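Local coordinates for glutathione S-transferase, N-terminal domain protein (Pseudomonas putida, PDB 4NAX), which acts as a glutathione transferase of the GST superfamily and binds one glutathione disulfide per subunit, at the interface of chains A and B. Residues are numbered along the deposited sequence; one frame, centred on the assembly and turned at random. Chains: chain A/B, Glutathione S-transferase, N-terminal domain protein.

Contact 1: the interface of chains A and B. Residues chain A 85-88, 92; chain B 113-114, 117.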
# COMPACT_ATOMS: atom_id res chain seq x y z
N LEU A 85 -10.29 -14.04 12.65
CA LEU A 85 -9.36 -12.98 12.30
C LEU A 85 -10.11 -11.88 11.56
O LEU A 85 -10.59 -12.13 10.45
CB LEU A 85 -8.24 -13.51 11.40
CG LEU A 85 -7.21 -12.45 11.01
CD1 LEU A 85 -6.31 -12.14 12.20
CD2 LEU A 85 -6.39 -12.86 9.81
N PRO A 86 -10.20 -10.68 12.14
CA PRO A 86 -10.68 -9.50 11.43
C PRO A 86 -9.54 -8.90 10.62
O PRO A 86 -8.40 -8.92 11.06
CB PRO A 86 -11.08 -8.57 12.55
CG PRO A 86 -10.09 -8.87 13.64
CD PRO A 86 -9.77 -10.34 13.51
N LEU A 87 -9.84 -8.37 9.44
CA LEU A 87 -8.78 -7.75 8.64
C LEU A 87 -9.38 -6.80 7.62
O LEU A 87 -10.36 -7.12 6.96
CB LEU A 87 -7.93 -8.81 7.92
CG LEU A 87 -6.50 -8.43 7.58
CD1 LEU A 87 -5.66 -8.18 8.84
CD2 LEU A 87 -5.85 -9.51 6.74
N PHE A 88 -8.75 -5.64 7.47
CA PHE A 88 -9.04 -4.72 6.38
C PHE A 88 -7.75 -4.40 5.63
O PHE A 88 -6.68 -4.87 6.00
CB PHE A 88 -9.85 -3.52 6.86
CG PHE A 88 -9.14 -2.64 7.84
CD1 PHE A 88 -9.24 -2.88 9.21
CD2 PHE A 88 -8.38 -1.59 7.41
CE1 PHE A 88 -8.58 -2.09 10.12
CE2 PHE A 88 -7.72 -0.78 8.32
CZ PHE A 88 -7.83 -1.03 9.68
N ALA A 92 -3.48 -6.23 2.31
CA ALA A 92 -3.23 -7.10 3.47
C ALA A 92 -4.05 -8.38 3.36
O ALA A 92 -3.56 -9.47 3.64
CB ALA A 92 -3.50 -6.39 4.79
N TYR B 113 -0.61 -10.18 11.03
CA TYR B 113 -1.55 -9.69 10.03
C TYR B 113 -2.13 -8.32 10.38
O TYR B 113 -2.30 -7.49 9.50
CB TYR B 113 -2.64 -10.74 9.71
CG TYR B 113 -2.07 -11.91 8.93
CD1 TYR B 113 -1.50 -11.71 7.69
CD2 TYR B 113 -2.08 -13.20 9.46
CE1 TYR B 113 -0.95 -12.73 6.96
CE2 TYR B 113 -1.51 -14.25 8.74
CZ TYR B 113 -0.94 -14.01 7.51
OH TYR B 113 -0.39 -15.05 6.80
N GLN B 114 -2.39 -8.06 11.66
CA GLN B 114 -2.82 -6.72 12.04
C GLN B 114 -1.74 -5.70 11.69
O GLN B 114 -2.05 -4.60 11.23
CB GLN B 114 -3.14 -6.60 13.54
CG GLN B 114 -4.27 -7.46 14.04
CD GLN B 114 -5.53 -7.27 13.25
OE1 GLN B 114 -6.03 -6.15 13.13
NE2 GLN B 114 -6.06 -8.35 12.72
N GLN B 117 -1.82 -5.11 7.95
CA GLN B 117 -2.95 -4.22 7.72
C GLN B 117 -2.57 -2.76 7.92
O GLN B 117 -2.82 -1.91 7.06
CB GLN B 117 -4.10 -4.64 8.63
CG GLN B 117 -5.24 -3.68 8.78
CD GLN B 117 -6.11 -4.18 9.91
OE1 GLN B 117 -7.01 -4.98 9.72
NE2 GLN B 117 -5.76 -3.78 11.13

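Contact 2: the interface of chains A and B. Residues chain A 117, 120-121; chain B 68, 89.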
# COMPACT_ATOMS: atom_id res chain seq x y z
N GLN A 117 6.82 -6.53 -3.48
CA GLN A 117 7.23 -5.27 -4.06
C GLN A 117 6.17 -4.73 -5.02
O GLN A 117 5.75 -3.58 -4.91
CB GLN A 117 8.56 -5.46 -4.78
CG GLN A 117 8.99 -4.34 -5.70
CD GLN A 117 10.22 -4.79 -6.45
OE1 GLN A 117 11.34 -4.65 -5.99
NE2 GLN A 117 9.99 -5.44 -7.58
N MET A 120 3.04 -3.65 -3.23
CA MET A 120 3.21 -2.34 -2.57
C MET A 120 3.19 -1.19 -3.59
O MET A 120 2.63 -0.13 -3.32
CB MET A 120 4.54 -2.34 -1.82
CG MET A 120 4.55 -3.23 -0.59
SD MET A 120 3.43 -2.62 0.68
CE MET A 120 3.64 -3.95 1.87
N PHE A 121 3.78 -1.40 -4.76
CA PHE A 121 3.73 -0.45 -5.86
C PHE A 121 2.26 -0.15 -6.21
O PHE A 121 1.86 1.01 -6.43
CB PHE A 121 4.52 -1.00 -7.05
CG PHE A 121 4.28 -0.30 -8.36
CD1 PHE A 121 5.01 0.82 -8.72
CD2 PHE A 121 3.35 -0.80 -9.25
CE1 PHE A 121 4.82 1.42 -9.94
CE2 PHE A 121 3.15 -0.19 -10.47
CZ PHE A 121 3.88 0.93 -10.81
N ASN B 68 10.46 1.96 -10.50
CA ASN B 68 9.53 3.08 -10.40
C ASN B 68 10.22 4.41 -10.15
O ASN B 68 9.59 5.41 -9.89
CB ASN B 68 8.51 2.75 -9.30
CG ASN B 68 7.39 3.76 -9.18
OD1 ASN B 68 6.81 4.20 -10.16
ND2 ASN B 68 7.05 4.10 -7.94
N GLU B 89 10.25 -0.33 -2.97
CA GLU B 89 9.05 -0.12 -2.17
C GLU B 89 9.37 -0.28 -0.69
O GLU B 89 9.62 -1.39 -0.20
CB GLU B 89 7.86 -0.99 -2.56
CG GLU B 89 7.31 -0.66 -3.94
CD GLU B 89 6.65 0.70 -4.01
OE1 GLU B 89 6.05 1.11 -3.00
OE2 GLU B 89 6.72 1.32 -5.09

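Contact 3: the interface of chains A and B. Residues chain A 95, 116, 119-120; chain B 91-92, 95, 119-120.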
# COMPACT_ATOMS: atom_id res chain seq x y z
N GLN A 95 -2.49 -10.75 0.80
CA GLN A 95 -1.35 -11.47 1.33
C GLN A 95 -1.81 -12.55 2.32
O GLN A 95 -1.32 -13.68 2.29
CB GLN A 95 -0.36 -10.50 1.96
CG GLN A 95 0.87 -11.19 2.50
CD GLN A 95 1.99 -10.25 2.90
OE1 GLN A 95 1.90 -9.03 2.79
NE2 GLN A 95 3.07 -10.82 3.35
N LEU A 116 5.66 -9.07 -3.42
CA LEU A 116 5.28 -8.09 -2.42
C LEU A 116 5.67 -6.67 -2.83
O LEU A 116 4.95 -5.73 -2.57
CB LEU A 116 5.84 -8.45 -1.04
CG LEU A 116 5.35 -9.75 -0.43
CD1 LEU A 116 6.04 -10.04 0.89
CD2 LEU A 116 3.84 -9.75 -0.22
N LEU A 119 3.04 -5.61 -5.28
CA LEU A 119 1.84 -5.34 -4.49
C LEU A 119 1.89 -3.97 -3.82
O LEU A 119 0.91 -3.22 -3.83
CB LEU A 119 1.62 -6.46 -3.47
CG LEU A 119 0.41 -6.30 -2.56
CD1 LEU A 119 -0.89 -6.28 -3.34
CD2 LEU A 119 0.41 -7.40 -1.49
N MET A 120 3.04 -3.65 -3.23
CA MET A 120 3.21 -2.34 -2.57
C MET A 120 3.19 -1.19 -3.59
O MET A 120 2.63 -0.13 -3.32
CB MET A 120 4.54 -2.34 -1.82
CG MET A 120 4.55 -3.23 -0.59
SD MET A 120 3.43 -2.62 0.68
CE MET A 120 3.64 -3.95 1.87
N GLY B 91 7.56 -0.42 1.95
CA GLY B 91 6.80 -1.39 2.71
C GLY B 91 7.24 -2.82 2.43
O GLY B 91 7.17 -3.69 3.32
N ALA B 92 7.64 -3.10 1.19
CA ALA B 92 8.18 -4.44 0.87
C ALA B 92 9.53 -4.67 1.55
O ALA B 92 9.80 -5.75 2.05
CB ALA B 92 8.30 -4.62 -0.62
N GLN B 95 8.99 -5.54 5.23
CA GLN B 95 8.65 -6.95 5.42
C GLN B 95 9.87 -7.85 5.21
O GLN B 95 10.09 -8.78 5.98
CB GLN B 95 7.52 -7.41 4.49
CG GLN B 95 6.13 -6.82 4.77
CD GLN B 95 5.03 -7.71 4.19
OE1 GLN B 95 5.09 -8.92 4.35
NE2 GLN B 95 4.02 -7.15 3.59
N LEU B 119 0.40 -1.45 8.02
CA LEU B 119 1.40 -1.10 7.01
C LEU B 119 0.74 -0.72 5.67
O LEU B 119 1.14 0.25 5.04
CB LEU B 119 2.37 -2.26 6.82
CG LEU B 119 3.45 -2.08 5.74
CD1 LEU B 119 4.33 -0.88 6.03
CD2 LEU B 119 4.28 -3.33 5.66
N MET B 120 -0.27 -1.48 5.25
CA MET B 120 -0.99 -1.15 4.03
C MET B 120 -1.79 0.14 4.16
O MET B 120 -1.87 0.92 3.21
CB MET B 120 -1.91 -2.27 3.60
CG MET B 120 -1.16 -3.47 3.08
SD MET B 120 -0.09 -3.01 1.68
CE MET B 120 0.36 -4.59 1.00

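Contact 4: the interface of chains A and B. Residues chain A 95, 99, 112-113, 116; chain B 95, 99, 112, 116.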
# COMPACT_ATOMS: atom_id res chain seq x y z
N GLN A 95 -2.49 -10.75 0.80
CA GLN A 95 -1.35 -11.47 1.33
C GLN A 95 -1.81 -12.55 2.32
O GLN A 95 -1.32 -13.68 2.29
CB GLN A 95 -0.36 -10.50 1.96
CG GLN A 95 0.87 -11.19 2.50
CD GLN A 95 1.99 -10.25 2.90
OE1 GLN A 95 1.90 -9.03 2.79
NE2 GLN A 95 3.07 -10.82 3.35
N GLU A 99 -1.19 -16.58 1.76
CA GLU A 99 -0.42 -17.34 2.75
C GLU A 99 -1.26 -18.45 3.39
O GLU A 99 -0.77 -19.55 3.66
CB GLU A 99 0.17 -16.38 3.80
CG GLU A 99 1.26 -15.53 3.15
CD GLU A 99 1.83 -14.42 4.00
OE1 GLU A 99 1.30 -14.12 5.09
OE2 GLU A 99 2.82 -13.81 3.54
N ARG A 112 8.74 -14.38 -3.72
CA ARG A 112 7.87 -13.83 -2.69
C ARG A 112 8.10 -12.32 -2.57
O ARG A 112 7.16 -11.52 -2.61
CB ARG A 112 8.11 -14.51 -1.34
CG ARG A 112 7.46 -13.83 -0.15
CD ARG A 112 7.87 -14.51 1.17
NE ARG A 112 7.32 -13.82 2.32
CZ ARG A 112 6.03 -13.85 2.66
NH1 ARG A 112 5.17 -14.60 1.99
NH2 ARG A 112 5.58 -13.12 3.68
N TYR A 113 9.35 -11.92 -2.41
CA TYR A 113 9.65 -10.51 -2.18
C TYR A 113 9.40 -9.66 -3.42
O TYR A 113 8.90 -8.55 -3.32
CB TYR A 113 11.07 -10.33 -1.60
CG TYR A 113 11.19 -11.05 -0.26
CD1 TYR A 113 10.35 -10.72 0.78
CD2 TYR A 113 12.11 -12.07 -0.07
CE1 TYR A 113 10.39 -11.40 1.98
CE2 TYR A 113 12.15 -12.78 1.12
CZ TYR A 113 11.29 -12.44 2.14
OH TYR A 113 11.33 -13.18 3.31
N LEU A 116 5.66 -9.07 -3.42
CA LEU A 116 5.28 -8.09 -2.42
C LEU A 116 5.67 -6.67 -2.83
O LEU A 116 4.95 -5.73 -2.57
CB LEU A 116 5.84 -8.45 -1.04
CG LEU A 116 5.35 -9.75 -0.43
CD1 LEU A 116 6.04 -10.04 0.89
CD2 LEU A 116 3.84 -9.75 -0.22
N GLN B 95 8.99 -5.54 5.23
CA GLN B 95 8.65 -6.95 5.42
C GLN B 95 9.87 -7.85 5.21
O GLN B 95 10.09 -8.78 5.98
CB GLN B 95 7.52 -7.41 4.49
CG GLN B 95 6.13 -6.82 4.77
CD GLN B 95 5.03 -7.71 4.19
OE1 GLN B 95 5.09 -8.92 4.35
NE2 GLN B 95 4.02 -7.15 3.59
N GLU B 99 11.53 -10.33 8.02
CA GLU B 99 11.60 -11.77 7.82
C GLU B 99 13.05 -12.28 7.82
O GLU B 99 13.34 -13.37 8.33
CB GLU B 99 10.87 -12.15 6.54
CG GLU B 99 9.37 -11.89 6.68
CD GLU B 99 8.53 -12.32 5.48
OE1 GLU B 99 9.04 -12.85 4.48
OE2 GLU B 99 7.31 -12.16 5.59
N ARG B 112 0.80 -10.35 13.50
CA ARG B 112 1.50 -10.08 12.27
C ARG B 112 0.54 -9.54 11.20
O ARG B 112 0.83 -8.54 10.56
CB ARG B 112 2.25 -11.31 11.78
CG ARG B 112 2.78 -11.17 10.36
CD ARG B 112 3.77 -12.27 9.99
NE ARG B 112 3.99 -12.19 8.56
CZ ARG B 112 3.29 -12.85 7.63
NH1 ARG B 112 3.49 -12.57 6.37
NH2 ARG B 112 2.43 -13.80 7.97
N LEU B 116 0.51 -5.95 9.26
CA LEU B 116 0.52 -5.80 7.80
C LEU B 116 -0.66 -4.96 7.31
O LEU B 116 -0.51 -4.20 6.36
CB LEU B 116 0.56 -7.16 7.13
CG LEU B 116 1.81 -7.99 7.42
CD1 LEU B 116 1.77 -9.29 6.61
CD2 LEU B 116 3.12 -7.24 7.22

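Contact 1: the interface of chains A and B
B:Gln117 points its CG away from its own backbone N (chi1 166°) and runs out straight, which carries its amide to A:Phe88. The A:Phe88 ring is turned toward that amide by a chi1 of 64°, with CG between the backbone N and the carbonyl carbon. Ring and amide stack with their planes 17° apart. The B:Gln117 CD lies over the ring face, 3.5 Å from the centroid and offset toward the rim. The same amide bonds to the backbone: A:Phe88 N donates to B:Gln117 OE1 at 2.9 Å, nearly straight at the hydrogen but tilted from the carbonyl plane. Stack and bond together probably fix the rotation of this amide.

B:Gln114 bends at chi2 and crosses A:Pro86 at about a right angle. This is a strand-to-helix part of the interface of the probable dimer: the two glutamines of helix 109-138 read the backbone of strand 85-88, one as donor and one as acceptor. Alongside, A:Leu87 puts CD1 3.5 Å from the B:Tyr113 backbone O. A:Ala92 CB, from helix 90-101, rests 3.7 Å from B:Gln117 CA. In the other glutamine bond, B:Gln114 NE2 gives a hydrogen in its amide plane to A:Pro86 O at 2.9 Å, almost in line with the carbonyl.

Contact 2: the interface of chains A and B
This is a small side-on packing patch of the two-fold subunit interface, where B:Glu89 and B:Asn68 lie against helix 109-137 of chain A. It packs the loop ahead of helix 90-101 of one subunit on the long helix of the other. Cytosolic GSTs are typically dimers, and the assembly here is probably the biological one.

B:Glu89 bends at chi2 (-68°), so its chain folds along the helix surface. Its methylene groups do much of the touching. CB sits 3.7 Å from A:Met120 CB, and CG is 3.4 Å from the backbone O of A:Gln117. The carboxylate carbon CD lies against the backbone of A:Phe121, 3.6 Å from its CA. OE2 comes beside the A:Phe121 CB. Replacing B:Glu89 by an alanine would probably open a gap beside the A:Gln117 O and the backbone and CB of A:Phe121, while the CB contact with A:Met120 would largely remain.

A:Phe121 reaches the second partner with a ring edge. Its CE1 points at the amide face of B:Asn68, 3.6 Å from CG, and the two planes are 88° apart. The B:Asn68 OD1 is 3.4 Å from the same CE1.

B:Glu89 is the loop residue between strand 85-88 and helix 90-101 of the thioredoxin-like N-terminal domain. Its backbone phi is positive, 80°. B:Asn68 is also in a loop. The partner's long helix thus lies beside a turn that probably borders the glutathione site.

Contact 3: the interface of chains A and B
B:Gln95 NE2 donates to A:Gln95 OE1 at 2.9 Å, and A:Gln95 NE2 returns a bond to B:Gln95 OE1 at 3.0 Å. The two amides come from opposite directions and are nearly coplanar, 8° apart. Each N-H lies close to its amide plane and meets a lone pair of the other oxygen. The paired bonds probably fix the rotation of both amides. The copies reach it differently: CG is opposite the backbone N in A:Gln95 (chi1 -178°) but beside it in B:Gln95 (chi1 -68°), so the two-fold symmetry is broken locally. With A:Gln95 replaced by an alanine, both polar atoms of the B:Gln95 amide are likely to lose these mates, leaving it freer to turn.

Next to the pair, the side chains of A:Met120 and B:Met120 cross obliquely. Their methyl carbons, A:Met120 CE and B:Met120 CE, meet tightly at 3.4 Å, and the sulfurs A:Met120 SD and B:Met120 SD are 3.7 Å apart. A:Leu119 CD2 lies 3.8 Å from B:Met120 CE, and B:Leu119 CD2 makes the matching contact. A:Met120 CG packs on B:Ala92, and A:Leu116 CD1 lies 3.8 Å from B:Gln95 OE1. The patch joins helices 90-101 and the long helices of both subunits at the centre of the probable dimer.

Contact 4: the interface of chains A and B
A charged, helix-to-helix part of the subunit interface, this patch ties A:Arg112 and A:Tyr113 to B:Glu99, and B:Arg112 to A:Glu99. It adds salt bridges to the probable dimer.

A:Arg112 is extended from CG to NE and grips B:Glu99 side-on. NE bonds to B:Glu99 OE1 at 2.9 Å and NH2 to B:Glu99 OE2 at 2.7 Å, both on syn lone pairs. The A:Tyr113 hydroxyl OH takes the anti lone pair of B:Glu99 OE1 at 2.6 Å. That oxygen therefore accepts from two groups.

The other half is arranged differently. B:Arg112 grips A:Glu99 end-on, NH1 and NH2 both reaching OE1, with NH1 at 3.0 Å. The guanidinium groups are turned in opposite senses about CD-NE (chi4 73° in A:Arg112, -91° in B:Arg112). A:Arg112 NH2 also bonds to A:Glu99 OE2 at 2.8 Å, so one guanidinium bridges the carboxylates of both subunits. This would probably offset the closeness of the two like charges, whose OE2 atoms in A:Glu99 and B:Glu99 are 5.2 Å apart.

A:Glu99 OE2 also accepts from A:Arg112 NH1 and from A:Gln95, which probably helps position the A:Gln95 amide. A:Gln95 NE2 meets A:Glu99 OE2 at 3.0 Å, from above the carboxylate plane.

Contacts 3 and 4 are close neighbours, with C-alpha centres about 6 Å apart, and share A:Gln95, A:Leu116 and B:Gln95. Contact 2 lies about 8 Å from contact 3 and shares A:Met120 with it. Contact 1 is farther out, about 13 Å from contacts 3 and 4 and about 20 Å from contact 2. The long helix that starts at residue 109 takes part in all four. Helix 90-101 enters contacts 1, 3 and 4, and its preceding loop enters contact 2. The interface is two-fold overall, with local departures at the paired glutamines and the arginine-glutamate grips.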